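Local coordinates for vibralactone Cyclase (Boreostereum vibrans, PDB 6KD0), which probably catalyses the cyclization that forms the fused bicyclic beta-lactone of vibralactone, using an alpha/beta-hydrolase fold, at residues 208-220 with 251-263. Numbering follows the deposited sequence.
Sequences YPPTCHPEAMPEE and PADPHDPSFSPLL
Two hydrogen bonds join Thr211 and His213 to the loop carrying Ser260 and Leu262. Leu262 N donates to Thr211 O at 3.0 Å. His213 N points almost straight (176°) at Ser260 OG, and that hydroxyl gives its own proton to Pro254 O, 2.7 Å from Ser260 OG. Ser260 OG thus accepts from one segment and donates within the other, tying the backbone at His213 to the type I turn Asp253-Asp256. That turn is also held by an Asx turn, His255 N to Asp253 OD1.

Two CH-pi contacts run in opposite senses. Pro254 CB sits over one face of the His213 imidazole, 3.7 Å from its centroid, while Ala216 CB lies over a face of His255. With CG anti to the backbone N (chi1 -162°), the His213 ring keeps that face against Pro254 CB while ND1, at the ring edge, accepts in plane from Glu215 N at 3.0 Å; Phe259 CE2 meets its edge at CD2. A leucine at His213 would probably leave Glu215 N without this acceptor and Pro254 without its flat ring to rest on.

Apolar contacts continue beyond. Leu262 CD2 touches Cys212 CB at 3.7 Å and also reaches Met217 SD, whereas Leu263 spreads its methyls, CD1 against Ala216 CB (3.6 Å) and CD2 against Pro218 CG.

Within the alpha/beta-hydrolase fold, the contact joins the loop following strand 203-207 to the one between helix 239-249 and strand 273-278; Pro210 lies near, without touching, the presumed nucleophile elbow and Ser-His-Asp triad. Pro261 packs on helix 178-192, Leu262 on helix 284-296, whose Glu286 binds the Thr211 and Cys212 amides, and Phe259 on helix 239-249.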
ATOM      1  N   TYR A 208       3.217  -5.782  -1.084  1.00 17.55           N
ATOM      2  CA  TYR A 208       2.483  -7.045  -0.981  1.00 19.62           C
ATOM      3  C   TYR A 208       0.970  -6.898  -1.168  1.00 16.04           C
ATOM      4  O   TYR A 208       0.213  -7.310  -0.288  1.00 18.75           O
ATOM      5  CB  TYR A 208       2.818  -7.728   0.370  1.00 19.34           C
ATOM      6  CG  TYR A 208       2.896  -6.843   1.621  1.00 19.69           C
ATOM      7  CD1 TYR A 208       1.751  -6.452   2.300  1.00 21.25           C
ATOM      8  CD2 TYR A 208       4.127  -6.419   2.143  1.00 24.63           C
ATOM      9  CE1 TYR A 208       1.806  -5.659   3.439  1.00 22.89           C
ATOM     10  CE2 TYR A 208       4.190  -5.612   3.283  1.00 22.96           C
ATOM     11  CZ  TYR A 208       3.028  -5.243   3.929  1.00 24.47           C
ATOM     12  OH  TYR A 208       3.042  -4.442   5.062  1.00 25.93           O
ATOM     13  N   PRO A 209       0.491  -6.357  -2.295  1.00 16.77           N
ATOM     14  CA  PRO A 209      -0.981  -6.162  -2.497  1.00 16.01           C
ATOM     15  C   PRO A 209      -1.669  -7.427  -2.978  1.00 16.60           C
ATOM     16  O   PRO A 209      -1.055  -8.244  -3.682  1.00 22.05           O
ATOM     17  CB  PRO A 209      -1.039  -5.085  -3.595  1.00 14.98           C
ATOM     18  CG  PRO A 209       0.205  -5.390  -4.428  1.00 17.46           C
ATOM     19  CD  PRO A 209       1.270  -5.733  -3.387  1.00 19.73           C
ATOM     20  N   PRO A 210      -2.957  -7.606  -2.668  1.00 19.76           N
ATOM     21  CA  PRO A 210      -3.776  -8.516  -3.479  1.00 18.66           C
ATOM     22  C   PRO A 210      -3.954  -7.895  -4.854  1.00 18.15           C
ATOM     23  O   PRO A 210      -3.956  -6.670  -5.004  1.00 18.54           O
ATOM     24  CB  PRO A 210      -5.108  -8.601  -2.715  1.00 20.16           C
ATOM     25  CG  PRO A 210      -5.169  -7.311  -1.903  1.00 19.05           C
ATOM     26  CD  PRO A 210      -3.750  -6.854  -1.669  1.00 16.75           C
ATOM     27  N   THR A 211      -4.022  -8.748  -5.881  1.00 18.17           N
ATOM     28  CA  THR A 211      -4.164  -8.266  -7.253  1.00 17.84           C
ATOM     29  C   THR A 211      -5.312  -8.906  -8.010  1.00 18.46           C
ATOM     30  O   THR A 211      -5.694  -8.375  -9.062  1.00 18.60           O
ATOM     31  CB  THR A 211      -2.874  -8.493  -8.053  1.00 19.46           C
ATOM     32  OG1 THR A 211      -2.651  -9.902  -8.193  1.00 17.89           O
ATOM     33  CG2 THR A 211      -1.688  -7.856  -7.337  1.00 19.95           C
ATOM     34  N   CYS A 212      -5.885 -10.002  -7.521  1.00 19.36           N
ATOM     35  CA  CYS A 212      -6.906 -10.686  -8.297  1.00 20.30           C
ATOM     36  C   CYS A 212      -7.737 -11.560  -7.378  1.00 24.47           C
ATOM     37  O   CYS A 212      -7.185 -12.311  -6.568  1.00 24.82           O
ATOM     38  CB  CYS A 212      -6.264 -11.540  -9.407  1.00 21.61           C
ATOM     39  SG  CYS A 212      -7.460 -12.115 -10.613  1.00 26.15           S
ATOM     40  N   HIS A 213      -9.052 -11.465  -7.516  1.00 22.55           N
ATOM     41  CA  HIS A 213      -9.942 -12.407  -6.864  1.00 24.53           C
ATOM     42  C   HIS A 213      -9.598 -13.836  -7.298  1.00 22.46           C
ATOM     43  O   HIS A 213      -9.383 -14.082  -8.495  1.00 24.99           O
ATOM     44  CB  HIS A 213     -11.387 -12.071  -7.220  1.00 25.69           C
ATOM     45  CG  HIS A 213     -12.391 -12.674  -6.293  1.00 29.62           C
ATOM     46  ND1 HIS A 213     -12.579 -14.036  -6.186  1.00 30.16           N
ATOM     47  CD2 HIS A 213     -13.270 -12.102  -5.433  1.00 24.04           C
ATOM     48  CE1 HIS A 213     -13.527 -14.277  -5.296  1.00 33.50           C
ATOM     49  NE2 HIS A 213     -13.961 -13.121  -4.825  1.00 27.19           N
ATOM     50  N   PRO A 214      -9.531 -14.791  -6.375  1.00 28.86           N
ATOM     51  CA  PRO A 214      -9.212 -16.177  -6.772  1.00 31.26           C
ATOM     52  C   PRO A 214     -10.172 -16.753  -7.796  1.00 32.71           C
ATOM     53  O   PRO A 214      -9.770 -17.547  -8.659  1.00 32.61           O
ATOM     54  CB  PRO A 214      -9.282 -16.935  -5.439  1.00 31.32           C
ATOM     55  CG  PRO A 214      -8.933 -15.902  -4.416  1.00 35.99           C
ATOM     56  CD  PRO A 214      -9.571 -14.627  -4.910  1.00 27.93           C
ATOM     57  N   GLU A 215     -11.442 -16.373  -7.736  1.00 32.55           N
ATOM     58  CA  GLU A 215     -12.403 -16.881  -8.703  1.00 32.99           C
ATOM     59  C   GLU A 215     -12.246 -16.246 -10.078  1.00 33.20           C
ATOM     60  O   GLU A 215     -12.869 -16.721 -11.030  1.00 36.71           O
ATOM     61  CB  GLU A 215     -13.819 -16.685  -8.162  1.00 35.37           C
ATOM     62  CG  GLU A 215     -14.005 -17.394  -6.818  1.00 47.35           C
ATOM     63  CD  GLU A 215     -15.439 -17.394  -6.325  1.00 54.44           C
ATOM     64  OE1 GLU A 215     -15.770 -18.243  -5.468  1.00 65.84           O
ATOM     65  OE2 GLU A 215     -16.229 -16.543  -6.785  1.00 54.68           O
ATOM     66  N   ALA A 216     -11.416 -15.211 -10.212  1.00 30.62           N
ATOM     67  CA  ALA A 216     -11.176 -14.567 -11.498  1.00 29.00           C
ATOM     68  C   ALA A 216      -9.749 -14.739 -12.004  1.00 30.67           C
ATOM     69  O   ALA A 216      -9.394 -14.132 -13.019  1.00 27.59           O
ATOM     70  CB  ALA A 216     -11.506 -13.072 -11.411  1.00 24.21           C
ATOM     71  N   MET A 217      -8.920 -15.519 -11.314  1.00 28.66           N
ATOM     72  CA  MET A 217      -7.563 -15.769 -11.775  1.00 29.13           C
ATOM     73  C   MET A 217      -7.604 -16.404 -13.162  1.00 30.38           C
ATOM     74  O   MET A 217      -8.258 -17.440 -13.341  1.00 28.30           O
ATOM     75  CB  MET A 217      -6.838 -16.691 -10.802  1.00 30.71           C
ATOM     76  CG  MET A 217      -5.407 -16.978 -11.169  1.00 34.28           C
ATOM     77  SD  MET A 217      -4.405 -15.490 -11.149  1.00 33.31           S
ATOM     78  CE  MET A 217      -4.615 -14.958  -9.448  1.00 24.27           C
ATOM     79  N   PRO A 218      -6.936 -15.827 -14.159  1.00 29.49           N
ATOM     80  CA  PRO A 218      -6.993 -16.407 -15.506  1.00 36.09           C
ATOM     81  C   PRO A 218      -6.412 -17.810 -15.508  1.00 36.08           C
ATOM     82  O   PRO A 218      -5.403 -18.086 -14.853  1.00 27.01           O
ATOM     83  CB  PRO A 218      -6.157 -15.437 -16.344  1.00 33.92           C
ATOM     84  CG  PRO A 218      -6.213 -14.158 -15.586  1.00 31.58           C
ATOM     85  CD  PRO A 218      -6.155 -14.583 -14.150  1.00 30.09           C
ATOM     86  N   GLU A 219      -7.096 -18.708 -16.224  1.00 37.18           N
ATOM     87  CA  GLU A 219      -6.713 -20.118 -16.230  1.00 38.24           C
ATOM     88  C   GLU A 219      -5.232 -20.296 -16.552  1.00 30.18           C
ATOM     89  O   GLU A 219      -4.529 -21.059 -15.877  1.00 35.03           O
ATOM     90  CB  GLU A 219      -7.580 -20.889 -17.228  1.00 36.11           C
ATOM     91  CG  GLU A 219      -7.570 -22.401 -17.021  1.00 42.57           C
ATOM     92  CD  GLU A 219      -8.143 -22.823 -15.677  1.00 50.79           C
ATOM     93  OE1 GLU A 219      -9.152 -22.229 -15.226  1.00 47.42           O
ATOM     94  OE2 GLU A 219      -7.585 -23.769 -15.079  1.00 52.85           O
ATOM     95  N   GLU A 220      -4.732 -19.574 -17.554  1.00 32.60           N
ATOM     96  CA  GLU A 220      -3.356 -19.769 -17.998  1.00 34.40           C
ATOM     97  C   GLU A 220      -2.338 -19.441 -16.916  1.00 38.88           C
ATOM     98  O   GLU A 220      -1.180 -19.859 -17.028  1.00 36.92           O
ATOM     99  CB  GLU A 220      -3.062 -18.903 -19.217  1.00 42.82           C
ATOM    100  CG  GLU A 220      -3.107 -17.426 -18.901  1.00 42.08           C
ATOM    101  CD  GLU A 220      -3.400 -16.570 -20.101  1.00 51.31           C
ATOM    102  OE1 GLU A 220      -2.467 -16.343 -20.901  1.00 57.52           O
ATOM    103  OE2 GLU A 220      -4.561 -16.121 -20.237  1.00 60.82           O
ATOM    104  N   PRO A 251     -17.579  -7.686  -4.110  1.00 22.73           N
ATOM    105  CA  PRO A 251     -17.708  -7.036  -5.415  1.00 22.45           C
ATOM    106  C   PRO A 251     -18.827  -7.711  -6.196  1.00 21.50           C
ATOM    107  O   PRO A 251     -18.990  -8.926  -6.137  1.00 22.31           O
ATOM    108  CB  PRO A 251     -16.341  -7.267  -6.069  1.00 20.58           C
ATOM    109  CG  PRO A 251     -15.811  -8.498  -5.420  1.00 23.49           C
ATOM    110  CD  PRO A 251     -16.276  -8.369  -3.980  1.00 22.88           C
ATOM    111  N   ALA A 252     -19.593  -6.912  -6.937  1.00 23.98           N
ATOM    112  CA  ALA A 252     -20.630  -7.485  -7.789  1.00 25.65           C
ATOM    113  C   ALA A 252     -20.023  -8.404  -8.850  1.00 26.52           C
ATOM    114  O   ALA A 252     -20.641  -9.402  -9.239  1.00 25.41           O
ATOM    115  CB  ALA A 252     -21.449  -6.368  -8.433  1.00 22.66           C
ATOM    116  N   ASP A 253     -18.825  -8.091  -9.322  1.00 23.00           N
ATOM    117  CA  ASP A 253     -18.152  -8.887 -10.352  1.00 24.17           C
ATOM    118  C   ASP A 253     -16.674  -9.003 -10.006  1.00 24.76           C
ATOM    119  O   ASP A 253     -15.902  -8.061 -10.248  1.00 22.49           O
ATOM    120  CB  ASP A 253     -18.331  -8.271 -11.735  1.00 23.42           C
ATOM    121  CG  ASP A 253     -17.695  -9.100 -12.829  1.00 30.86           C
ATOM    122  OD1 ASP A 253     -17.281 -10.258 -12.560  1.00 30.95           O
ATOM    123  OD2 ASP A 253     -17.602  -8.581 -13.963  1.00 33.71           O
ATOM    124  N   PRO A 254     -16.236 -10.154  -9.497  1.00 25.43           N
ATOM    125  CA  PRO A 254     -14.812 -10.328  -9.163  1.00 24.79           C
ATOM    126  C   PRO A 254     -13.881 -10.255 -10.366  1.00 29.42           C
ATOM    127  O   PRO A 254     -12.669 -10.056 -10.180  1.00 24.50           O
ATOM    128  CB  PRO A 254     -14.773 -11.719  -8.519  1.00 30.39           C
ATOM    129  CG  PRO A 254     -15.991 -12.413  -9.024  1.00 33.55           C
ATOM    130  CD  PRO A 254     -17.034 -11.358  -9.223  1.00 29.16           C
ATOM    131  N   HIS A 255     -14.406 -10.416 -11.588  1.00 22.19           N
ATOM    132  CA  HIS A 255     -13.626 -10.289 -12.813  1.00 22.77           C
ATOM    133  C   HIS A 255     -13.424  -8.843 -13.251  1.00 23.04           C
ATOM    134  O   HIS A 255     -12.655  -8.603 -14.185  1.00 24.75           O
ATOM    135  CB  HIS A 255     -14.306 -11.046 -13.965  1.00 27.26           C
ATOM    136  CG  HIS A 255     -14.473 -12.509 -13.710  1.00 30.04           C
ATOM    137  ND1 HIS A 255     -13.603 -13.456 -14.206  1.00 34.32           N
ATOM    138  CD2 HIS A 255     -15.399 -13.185 -12.991  1.00 34.27           C
ATOM    139  CE1 HIS A 255     -13.994 -14.655 -13.815  1.00 34.27           C
ATOM    140  NE2 HIS A 255     -15.079 -14.519 -13.071  1.00 31.80           N
ATOM    141  N   ASP A 256     -14.106  -7.888 -12.633  1.00 23.40           N
ATOM    142  CA  ASP A 256     -13.974  -6.508 -13.067  1.00 22.54           C
ATOM    143  C   ASP A 256     -12.658  -5.924 -12.558  1.00 20.64           C
ATOM    144  O   ASP A 256     -12.269  -6.170 -11.412  1.00 20.64           O
ATOM    145  CB  ASP A 256     -15.142  -5.673 -12.558  1.00 22.67           C
ATOM    146  CG  ASP A 256     -15.207  -4.314 -13.230  1.00 27.36           C
ATOM    147  OD1 ASP A 256     -15.828  -4.201 -14.309  1.00 27.10           O
ATOM    148  OD2 ASP A 256     -14.595  -3.368 -12.700  1.00 25.30           O
ATOM    149  N   PRO A 257     -11.950  -5.150 -13.380  1.00 20.06           N
ATOM    150  CA  PRO A 257     -10.693  -4.542 -12.911  1.00 21.07           C
ATOM    151  C   PRO A 257     -10.866  -3.612 -11.720  1.00 21.93           C
ATOM    152  O   PRO A 257      -9.885  -3.382 -10.999  1.00 20.58           O
ATOM    153  CB  PRO A 257     -10.182  -3.775 -14.143  1.00 21.24           C
ATOM    154  CG  PRO A 257     -10.874  -4.380 -15.318  1.00 23.84           C
ATOM    155  CD  PRO A 257     -12.211  -4.880 -14.807  1.00 21.98           C
ATOM    156  N   SER A 258     -12.068  -3.063 -11.498  1.00 19.55           N
ATOM    157  CA  SER A 258     -12.299  -2.224 -10.323  1.00 20.19           C
ATOM    158  C   SER A 258     -12.175  -3.003  -9.021  1.00 18.92           C
ATOM    159  O   SER A 258     -12.115  -2.383  -7.953  1.00 18.00           O
ATOM    160  CB  SER A 258     -13.663  -1.530 -10.385  1.00 21.97           C
ATOM    161  OG  SER A 258     -14.748  -2.418 -10.121  1.00 21.23           O
ATOM    162  N   PHE A 259     -12.144  -4.338  -9.081  1.00 20.46           N
ATOM    163  CA  PHE A 259     -11.776  -5.152  -7.927  1.00 19.38           C
ATOM    164  C   PHE A 259     -10.441  -5.864  -8.104  1.00 21.27           C
ATOM    165  O   PHE A 259      -9.624  -5.882  -7.176  1.00 21.53           O
ATOM    166  CB  PHE A 259     -12.866  -6.190  -7.605  1.00 18.38           C
ATOM    167  CG  PHE A 259     -12.557  -6.996  -6.371  1.00 19.91           C
ATOM    168  CD1 PHE A 259     -12.836  -6.490  -5.114  1.00 22.53           C
ATOM    169  CD2 PHE A 259     -11.937  -8.234  -6.467  1.00 20.98           C
ATOM    170  CE1 PHE A 259     -12.526  -7.218  -3.969  1.00 21.47           C
ATOM    171  CE2 PHE A 259     -11.614  -8.957  -5.329  1.00 22.12           C
ATOM    172  CZ  PHE A 259     -11.911  -8.450  -4.080  1.00 19.30           C
ATOM    173  N   SER A 260     -10.197  -6.443  -9.281  1.00 17.64           N
ATOM    174  CA  SER A 260      -9.029  -7.267  -9.580  1.00 20.83           C
ATOM    175  C   SER A 260      -8.139  -6.506 -10.546  1.00 19.80           C
ATOM    176  O   SER A 260      -8.288  -6.655 -11.769  1.00 23.63           O
ATOM    177  CB  SER A 260      -9.460  -8.596 -10.200  1.00 19.21           C
ATOM    178  OG  SER A 260     -10.244  -9.341  -9.303  1.00 20.60           O
ATOM    179  N   PRO A 261      -7.188  -5.704 -10.062  1.00 18.52           N
ATOM    180  CA  PRO A 261      -6.391  -4.874 -10.983  1.00 17.68           C
ATOM    181  C   PRO A 261      -5.536  -5.669 -11.956  1.00 18.77           C
ATOM    182  O   PRO A 261      -5.137  -5.115 -12.987  1.00 19.59           O
ATOM    183  CB  PRO A 261      -5.524  -4.031 -10.036  1.00 17.35           C
ATOM    184  CG  PRO A 261      -5.510  -4.807  -8.736  1.00 15.70           C
ATOM    185  CD  PRO A 261      -6.877  -5.419  -8.651  1.00 19.00           C
ATOM    186  N   LEU A 262      -5.203  -6.928 -11.637  1.00 17.25           N
ATOM    187  CA  LEU A 262      -4.538  -7.815 -12.584  1.00 19.12           C
ATOM    188  C   LEU A 262      -5.257  -7.868 -13.927  1.00 22.56           C
ATOM    189  O   LEU A 262      -4.613  -8.063 -14.968  1.00 20.61           O
ATOM    190  CB  LEU A 262      -4.449  -9.229 -12.001  1.00 17.28           C
ATOM    191  CG  LEU A 262      -3.597 -10.258 -12.744  1.00 22.79           C
ATOM    192  CD1 LEU A 262      -2.112  -9.995 -12.463  1.00 19.21           C
ATOM    193  CD2 LEU A 262      -3.982 -11.670 -12.322  1.00 22.85           C
ATOM    194  N   LEU A 263      -6.579  -7.678 -13.925  1.00 20.08           N
ATOM    195  CA  LEU A 263      -7.437  -7.931 -15.077  1.00 22.28           C
ATOM    196  C   LEU A 263      -7.760  -6.682 -15.907  1.00 24.63           C
ATOM    197  O   LEU A 263      -8.609  -6.758 -16.805  1.00 22.86           O
ATOM    198  CB  LEU A 263      -8.746  -8.576 -14.610  1.00 18.78           C
ATOM    199  CG  LEU A 263      -8.561  -9.852 -13.779  1.00 21.63           C
ATOM    200  CD1 LEU A 263      -9.896 -10.463 -13.386  1.00 20.47           C
ATOM    201  CD2 LEU A 263      -7.707 -10.881 -14.539  1.00 22.51           C
TER